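Local coordinates for protein ecdysteroid-phosphate phosphatase (Bombyx mori, PDB 3C7T) that removes phosphate from inactive ecdysteroid phosphates, chiefly ecdysone 22-phosphate, to release the active moulting hormones, and also shows protein tyrosine phosphatase activity, at residues Gly13-Thr19 and Thr58-Gly64; Ala87-Cys93 and Phe189-Ala193; Gly53-Asp57 and Gly129-Met133. Residues are numbered along the deposited sequence.

Enzyme pockets are commonly assembled from loops far apart in sequence, and this C-terminal phosphoglycerate mutase-like domain of a longer protein is a clear case. The three contacts form a compact triangle, with centres about 13 to 14 Å apart and every pair touching. Contact 1 closes before contact 2 opens, whereas contact 3 crosses both: its residues 53-57 run directly into 58-64 of contact 1, and 129-133 falls between the two halves of contact 2. Contact 2 joins strands 84-87 and 187-191, neighbours in the mixed central sheet, and shares the tungstate with contact 1. Contact 3 lies outside that site, but D57 reaches L91, tying the helix 50-56 region to the start of helix 91-104, which carries R92.

Contact 1: residues Gly13-Thr19 and Thr58-Gly64; sequences GERVDLT and TPLTRLG. With WO4 (tungstate(VI)ion), chain E.
R15 shows how an anion-binding arginine is fixed beside its ligand. Residues 13-15 are extended and lead into helix 16-19, with R15 at its N-cap position; T58 to T61 are extended before helix 62-77. The backbones meet in a single bridge, R15 with L60 (CA-CA 4.6 Å), in which V16 N donates to P59 O at 3.0 Å and T61 N to E14 O at 3.1 Å. E14 CA comes to 4.1 Å of G64 CA; at G13 and G64 a CB would clash with the opposite backbone.

T58, in t, places OG1 3.0 Å from D17 N as acceptor, and the same OG1 donates to P59 O at 3.1 Å. T61, in p, caps its helix by accepting from G64 N (2.9 Å to OG1), while that hydroxyl donates to OE1 of E14 (t, t) at 2.6 Å. V16 (t) rests CG2 4.0 Å from CB of P59. T19 (m) turns OG1 back to R15 O, 2.8 Å away.

The CA-to-CB bond of R15 points away from 58-64 overall, though CB still touches it; the side chain is m, t, p. Its NE and NH2 pair with OD1 and OD2 of D17 (p), each at 2.9 Å, and NH1 donates to tungstate O3 at 2.7 Å. T58 CG2 lies 3.6 Å from R15 NE, and one water links D17 OD2 (3.0 Å) to T58 N (2.8 Å). E14 OE2 also hydrogen-bonds S251 of the second subunit. G13 completes the Arg-His-Gly motif begun by R11 and H12, and R15 follows it into the phosphate pocket of the histidine phosphatase fold.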
# COMPACT_ATOMS: atom_id res chain seq x y z
N GLY A 13 -7.51 -3.85 -8.00
CA GLY A 13 -6.94 -3.63 -6.68
C GLY A 13 -8.02 -3.22 -5.68
O GLY A 13 -9.22 -3.27 -5.98
N GLU A 14 -7.57 -2.83 -4.49
CA GLU A 14 -8.45 -2.46 -3.37
C GLU A 14 -9.46 -1.37 -3.74
O GLU A 14 -9.08 -0.34 -4.30
CB GLU A 14 -7.59 -1.97 -2.19
CG GLU A 14 -8.40 -1.54 -0.96
CD GLU A 14 -7.52 -1.09 0.20
OE1 GLU A 14 -6.98 0.04 0.17
OE2 GLU A 14 -7.41 -1.88 1.17
N ARG A 15 -10.73 -1.60 -3.42
CA ARG A 15 -11.82 -0.67 -3.78
C ARG A 15 -12.11 0.35 -2.69
O ARG A 15 -12.19 -0.01 -1.49
CB ARG A 15 -13.11 -1.48 -4.01
CG ARG A 15 -13.11 -2.27 -5.31
CD ARG A 15 -14.22 -3.27 -5.33
NE ARG A 15 -15.57 -2.68 -5.30
CZ ARG A 15 -16.68 -3.34 -5.68
NH1 ARG A 15 -16.60 -4.59 -6.10
NH2 ARG A 15 -17.88 -2.74 -5.65
N VAL A 16 -12.36 1.61 -3.07
CA VAL A 16 -12.76 2.60 -2.07
C VAL A 16 -14.05 2.16 -1.34
O VAL A 16 -14.14 2.22 -0.13
CB VAL A 16 -13.00 4.02 -2.70
CG1 VAL A 16 -13.63 4.96 -1.67
CG2 VAL A 16 -11.67 4.60 -3.22
N ASP A 17 -15.06 1.74 -2.10
CA ASP A 17 -16.39 1.44 -1.50
C ASP A 17 -16.38 0.27 -0.52
O ASP A 17 -17.24 0.19 0.38
CB ASP A 17 -17.48 1.30 -2.59
CG ASP A 17 -17.29 0.09 -3.49
OD1 ASP A 17 -16.24 -0.59 -3.46
OD2 ASP A 17 -18.20 -0.19 -4.30
N LEU A 18 -15.40 -0.62 -0.64
CA LEU A 18 -15.31 -1.76 0.28
C LEU A 18 -14.40 -1.48 1.47
O LEU A 18 -14.41 -2.24 2.47
CB LEU A 18 -14.82 -3.03 -0.44
CG LEU A 18 -15.71 -3.55 -1.57
CD1 LEU A 18 -15.22 -4.91 -2.13
CD2 LEU A 18 -17.19 -3.62 -1.13
N THR A 19 -13.60 -0.42 1.36
CA THR A 19 -12.66 -0.03 2.41
C THR A 19 -13.26 0.99 3.37
O THR A 19 -12.88 1.02 4.54
CB THR A 19 -11.39 0.56 1.75
OG1 THR A 19 -10.82 -0.42 0.89
CG2 THR A 19 -10.35 1.01 2.80
N THR A 58 -17.04 2.68 -8.10
CA THR A 58 -15.97 3.07 -7.16
C THR A 58 -14.56 3.23 -7.78
O THR A 58 -14.19 2.48 -8.67
CB THR A 58 -15.90 2.05 -6.01
OG1 THR A 58 -15.07 2.56 -4.96
CG2 THR A 58 -15.38 0.69 -6.52
N PRO A 59 -13.79 4.24 -7.32
CA PRO A 59 -12.35 4.31 -7.64
C PRO A 59 -11.58 3.24 -6.86
O PRO A 59 -12.12 2.68 -5.89
CB PRO A 59 -11.94 5.67 -7.07
CG PRO A 59 -13.21 6.43 -6.84
CD PRO A 59 -14.23 5.39 -6.52
N LEU A 60 -10.33 2.99 -7.26
CA LEU A 60 -9.39 2.31 -6.35
C LEU A 60 -8.94 3.26 -5.25
O LEU A 60 -8.89 4.46 -5.46
CB LEU A 60 -8.12 1.90 -7.10
CG LEU A 60 -8.19 0.92 -8.27
CD1 LEU A 60 -6.77 0.73 -8.81
CD2 LEU A 60 -8.80 -0.42 -7.80
N THR A 61 -8.56 2.69 -4.11
CA THR A 61 -7.85 3.41 -3.05
C THR A 61 -6.43 3.67 -3.55
O THR A 61 -6.01 3.10 -4.59
CB THR A 61 -7.76 2.56 -1.78
OG1 THR A 61 -7.11 1.33 -2.10
CG2 THR A 61 -9.19 2.28 -1.25
N ARG A 62 -5.68 4.49 -2.82
CA ARG A 62 -4.23 4.66 -3.07
C ARG A 62 -3.53 3.31 -3.03
O ARG A 62 -2.70 3.01 -3.90
CB ARG A 62 -3.59 5.66 -2.09
CG ARG A 62 -4.05 7.14 -2.24
CD ARG A 62 -3.70 7.75 -3.60
NE ARG A 62 -2.26 7.76 -3.85
CZ ARG A 62 -1.41 8.70 -3.44
NH1 ARG A 62 -1.83 9.72 -2.72
NH2 ARG A 62 -0.10 8.60 -3.73
N LEU A 63 -3.88 2.48 -2.05
CA LEU A 63 -3.28 1.16 -1.92
C LEU A 63 -3.63 0.33 -3.16
O LEU A 63 -2.81 -0.44 -3.64
CB LEU A 63 -3.81 0.45 -0.68
CG LEU A 63 -3.30 -0.97 -0.47
CD1 LEU A 63 -1.77 -1.08 -0.72
CD2 LEU A 63 -3.70 -1.48 0.89
N GLY A 64 -4.85 0.46 -3.66
CA GLY A 64 -5.27 -0.32 -4.84
C GLY A 64 -4.42 -0.03 -6.07
O GLY A 64 -4.03 -0.94 -6.79
W WO4 E . -14.74 -7.38 -7.80
O1 WO4 E . -13.52 -8.81 -8.23
O2 WO4 E . -16.39 -8.47 -7.59
O3 WO4 E . -14.66 -6.46 -6.04
O4 WO4 E . -15.24 -6.16 -9.26
O HOH W 1 -18.85 0.75 -7.06

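Contact 2: residues Ala87-Cys93 and Phe189-Ala193; sequences ASPALRC and FIGHA. With WO4 (tungstate(VI)ion), chain E.
H192, I190 and C93 carry most of this buried contact, which exemplifies how parallel strands bring H192, the inferred second active-site histidine, to the C-terminal edge of the sheet. A87 and I190 pair in parallel (CA-CA 4.6 Å) with their side chains on the same face of the sheet. The carbonyl of I190 accepts from S88 N at 3.0 Å and also lies 3.2 Å from CA of A87, a CA-H...O contact. The chain leaves the sheet after A87 and turns through P89 to A90, at the N-cap position of helix 91-104; the other strand ends at G191, just before H192.

I190, in the m, t rotamer, sets CG2 3.4 Å from O of C93, so the strand packs against the first turn of that helix. C93 (m) points back across the gap and places SG over one face of the H192 ring, 4.0 Å from its centroid.

H192 (chi1 m, chi2 -81°) has polar partners at both ring nitrogens. NE2 shares a hydrogen bond with OG of S88 (2.8 Å), and ND1 donates to tungstate O4 at 2.6 Å. R92, in p, t, t, grips the same O4 through NE (2.7 Å) and NH2 (2.8 Å), while A193 N donates to O1 at 2.6 Å. Tungstate, a phosphate mimic, probably marks the place of the phosphoryl group, near H12, the residue phosphorylated during turnover; donors converging on its oxygens are consistent with a site that offsets phosphoryl negative charge.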
# COMPACT_ATOMS: atom_id res chain seq x y z
N ALA A 87 -9.34 -4.26 -20.40
CA ALA A 87 -9.89 -3.99 -19.08
C ALA A 87 -11.41 -3.95 -19.11
O ALA A 87 -12.00 -3.41 -20.05
CB ALA A 87 -9.35 -2.71 -18.53
N SER A 88 -12.03 -4.52 -18.08
CA SER A 88 -13.45 -4.35 -17.86
C SER A 88 -13.73 -2.85 -17.79
O SER A 88 -12.87 -2.09 -17.39
CB SER A 88 -13.83 -5.00 -16.52
OG SER A 88 -15.05 -4.50 -16.06
N PRO A 89 -14.94 -2.40 -18.20
CA PRO A 89 -15.19 -0.96 -18.20
C PRO A 89 -15.41 -0.33 -16.80
O PRO A 89 -15.52 0.90 -16.70
CB PRO A 89 -16.43 -0.82 -19.09
CG PRO A 89 -17.13 -2.12 -18.93
CD PRO A 89 -16.08 -3.16 -18.74
N ALA A 90 -15.46 -1.16 -15.74
CA ALA A 90 -15.54 -0.66 -14.35
C ALA A 90 -14.33 0.20 -14.06
O ALA A 90 -13.19 -0.18 -14.41
CB ALA A 90 -15.60 -1.84 -13.36
N LEU A 91 -14.56 1.34 -13.39
CA LEU A 91 -13.46 2.27 -13.14
C LEU A 91 -12.31 1.62 -12.39
O LEU A 91 -11.14 1.91 -12.68
CB LEU A 91 -13.91 3.50 -12.36
CG LEU A 91 -12.79 4.46 -11.98
CD1 LEU A 91 -12.07 5.03 -13.23
CD2 LEU A 91 -13.31 5.57 -11.00
N ARG A 92 -12.63 0.76 -11.43
CA ARG A 92 -11.58 0.06 -10.66
C ARG A 92 -10.66 -0.79 -11.55
O ARG A 92 -9.45 -0.93 -11.27
CB ARG A 92 -12.21 -0.79 -9.55
CG ARG A 92 -13.18 -1.85 -10.06
CD ARG A 92 -13.89 -2.52 -8.89
NE ARG A 92 -14.96 -3.47 -9.22
CZ ARG A 92 -16.24 -3.14 -9.47
NH1 ARG A 92 -16.64 -1.86 -9.54
NH2 ARG A 92 -17.12 -4.11 -9.70
N CYS A 93 -11.22 -1.34 -12.61
CA CYS A 93 -10.45 -2.20 -13.53
C CYS A 93 -9.56 -1.36 -14.45
O CYS A 93 -8.38 -1.68 -14.68
CB CYS A 93 -11.38 -3.12 -14.32
SG CYS A 93 -12.49 -4.09 -13.26
N PHE A 189 -5.80 -9.50 -19.27
CA PHE A 189 -7.22 -9.17 -19.05
C PHE A 189 -7.34 -8.69 -17.61
O PHE A 189 -7.02 -9.45 -16.68
CB PHE A 189 -8.09 -10.41 -19.20
CG PHE A 189 -8.06 -11.01 -20.59
CD1 PHE A 189 -8.51 -10.28 -21.69
CD2 PHE A 189 -7.61 -12.31 -20.77
CE1 PHE A 189 -8.50 -10.84 -22.98
CE2 PHE A 189 -7.59 -12.90 -22.06
CZ PHE A 189 -8.02 -12.14 -23.15
N ILE A 190 -7.75 -7.44 -17.43
CA ILE A 190 -7.80 -6.83 -16.10
C ILE A 190 -9.24 -6.60 -15.74
O ILE A 190 -9.96 -5.83 -16.41
CB ILE A 190 -6.95 -5.56 -16.03
CG1 ILE A 190 -5.48 -5.95 -16.27
CG2 ILE A 190 -7.15 -4.85 -14.66
CD1 ILE A 190 -4.52 -4.81 -16.58
N GLY A 191 -9.69 -7.30 -14.71
CA GLY A 191 -11.13 -7.38 -14.45
C GLY A 191 -11.49 -7.65 -13.01
O GLY A 191 -11.07 -6.94 -12.10
N HIS A 192 -12.27 -8.70 -12.82
CA HIS A 192 -12.98 -8.98 -11.59
C HIS A 192 -12.45 -10.32 -11.05
O HIS A 192 -11.61 -10.94 -11.70
CB HIS A 192 -14.49 -9.04 -11.90
CG HIS A 192 -15.02 -7.78 -12.52
ND1 HIS A 192 -15.35 -6.66 -11.78
CD2 HIS A 192 -15.24 -7.45 -13.82
CE1 HIS A 192 -15.75 -5.70 -12.60
NE2 HIS A 192 -15.70 -6.16 -13.84
N ALA A 193 -12.92 -10.77 -9.89
CA ALA A 193 -12.42 -12.03 -9.29
C ALA A 193 -12.65 -13.21 -10.25
O ALA A 193 -11.77 -14.07 -10.41
CB ALA A 193 -13.08 -12.28 -7.94
W WO4 E . -14.74 -7.38 -7.80
O1 WO4 E . -13.52 -8.81 -8.23
O2 WO4 E . -16.39 -8.47 -7.59
O3 WO4 E . -14.66 -6.46 -6.04
O4 WO4 E . -15.24 -6.16 -9.26

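Contact 3: residues Gly53-Asp57 and Gly129-Met133; sequences GYVKD and GIDFM
K56 lays its extended alkyl chain (chi1 m, chi2 and chi3 t) across the loop 129-133, bringing CE to 3.8 Å from CA of G129 and CD to 4.1 Å from CB of D131. G129 gives the lysine a bare backbone to cross: a CB there would collide with CE. K56 closes helix 50-56, and D57 is the first residue to leave helical angles (phi/psi -142/77). Opposite it, 129-133 is irregular and largely extended, with G53 facing D131 (CA-CA 5.7 Å) and K56 facing G129 (5.4 Å).

No direct hydrogen bond joins the two segments; three waters do the work. One accepts from D131 N (3.1 Å) and donates to K56 O (3.3 Å), a second donates to K56 O (2.8 Å) and G129 O (3.2 Å), and a third accepts from M133 N (2.8 Å) while donating to D57 OD2 (2.5 Å). The contact joins the end of helix 50-56 to the loop between strand 112-114 and helix 135-140 of the histidine phosphatase fold.

D57 OD2 and D131 O, both acceptors, lie 3.1 Å apart without bonding; R47 forms salt bridges to D57 OD2 and D131 OD1. D57 (t) turns OD1 to L91 N. F132 meets F119 edge-to-face, its side chain about 7 Å from that of H192.

At the inner end M133 (m, t, p) brings SD to 4.0 Å from OH of Y54 and 5.3 Å from its ring centroid, an oblique Met-aromatic contact. Y54 (m) hydrogen-bonds A45 O through that hydroxyl, and its ring takes R47 in a cation-pi contact.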
# COMPACT_ATOMS: atom_id res chain seq x y z
N GLY A 53 -22.27 8.94 -9.84
CA GLY A 53 -21.55 7.99 -10.67
C GLY A 53 -20.47 7.26 -9.87
O GLY A 53 -20.25 6.06 -10.06
N TYR A 54 -19.81 8.00 -8.98
CA TYR A 54 -18.76 7.42 -8.12
C TYR A 54 -19.32 6.50 -7.04
O TYR A 54 -18.62 5.57 -6.61
CB TYR A 54 -17.85 8.48 -7.51
CG TYR A 54 -16.85 9.04 -8.50
CD1 TYR A 54 -15.85 8.21 -9.05
CD2 TYR A 54 -16.89 10.39 -8.91
CE1 TYR A 54 -14.93 8.70 -9.97
CE2 TYR A 54 -15.95 10.89 -9.84
CZ TYR A 54 -14.98 10.04 -10.35
OH TYR A 54 -14.05 10.48 -11.26
N VAL A 55 -20.54 6.77 -6.58
CA VAL A 55 -21.23 5.81 -5.69
C VAL A 55 -21.40 4.46 -6.42
O VAL A 55 -21.08 3.40 -5.88
CB VAL A 55 -22.61 6.34 -5.22
CG1 VAL A 55 -23.34 5.29 -4.42
CG2 VAL A 55 -22.44 7.58 -4.39
N LYS A 56 -21.87 4.51 -7.66
CA LYS A 56 -22.12 3.31 -8.47
C LYS A 56 -20.87 2.63 -9.03
O LYS A 56 -20.90 1.43 -9.38
CB LYS A 56 -23.04 3.66 -9.64
CG LYS A 56 -24.44 4.08 -9.21
CD LYS A 56 -25.22 4.73 -10.33
CE LYS A 56 -26.66 4.87 -9.92
NZ LYS A 56 -27.25 6.18 -10.34
N ASP A 57 -19.79 3.39 -9.14
CA ASP A 57 -18.62 2.95 -9.91
C ASP A 57 -17.37 3.41 -9.17
O ASP A 57 -16.74 4.40 -9.54
CB ASP A 57 -18.71 3.50 -11.36
CG ASP A 57 -17.58 2.99 -12.29
OD1 ASP A 57 -17.11 1.82 -12.12
OD2 ASP A 57 -17.19 3.77 -13.20
N GLY A 129 -26.62 -0.05 -9.68
CA GLY A 129 -26.53 1.09 -10.57
C GLY A 129 -25.38 0.78 -11.51
O GLY A 129 -24.34 0.28 -11.07
N ILE A 130 -25.59 1.00 -12.81
CA ILE A 130 -24.50 0.88 -13.79
C ILE A 130 -24.18 2.25 -14.39
O ILE A 130 -25.04 2.92 -14.96
CB ILE A 130 -24.79 -0.19 -14.89
CG1 ILE A 130 -24.75 -1.60 -14.29
CG2 ILE A 130 -23.79 -0.07 -16.03
CD1 ILE A 130 -25.36 -2.70 -15.16
N ASP A 131 -22.92 2.67 -14.25
CA ASP A 131 -22.51 4.00 -14.68
C ASP A 131 -21.03 3.88 -15.02
O ASP A 131 -20.19 3.71 -14.12
CB ASP A 131 -22.76 5.02 -13.55
CG ASP A 131 -22.55 6.47 -13.99
OD1 ASP A 131 -21.50 6.77 -14.61
OD2 ASP A 131 -23.43 7.31 -13.70
N PHE A 132 -20.70 3.90 -16.32
CA PHE A 132 -19.31 3.80 -16.78
C PHE A 132 -18.79 5.14 -17.25
O PHE A 132 -19.54 5.93 -17.87
CB PHE A 132 -19.17 2.76 -17.91
CG PHE A 132 -19.52 1.36 -17.49
CD1 PHE A 132 -19.00 0.81 -16.33
CD2 PHE A 132 -20.37 0.59 -18.27
CE1 PHE A 132 -19.33 -0.48 -15.94
CE2 PHE A 132 -20.71 -0.72 -17.89
CZ PHE A 132 -20.18 -1.25 -16.72
N MET A 133 -17.51 5.40 -16.99
CA MET A 133 -16.88 6.59 -17.57
C MET A 133 -16.53 6.29 -19.01
O MET A 133 -16.12 5.18 -19.34
CB MET A 133 -15.64 7.04 -16.78
CG MET A 133 -15.98 7.67 -15.41
SD MET A 133 -14.54 7.98 -14.33
CE MET A 133 -13.74 9.35 -15.18
O HOH W 2 -21.37 0.62 -12.52
O HOH W 3 -22.87 -0.24 -8.30
O HOH W 4 -16.03 3.65 -15.42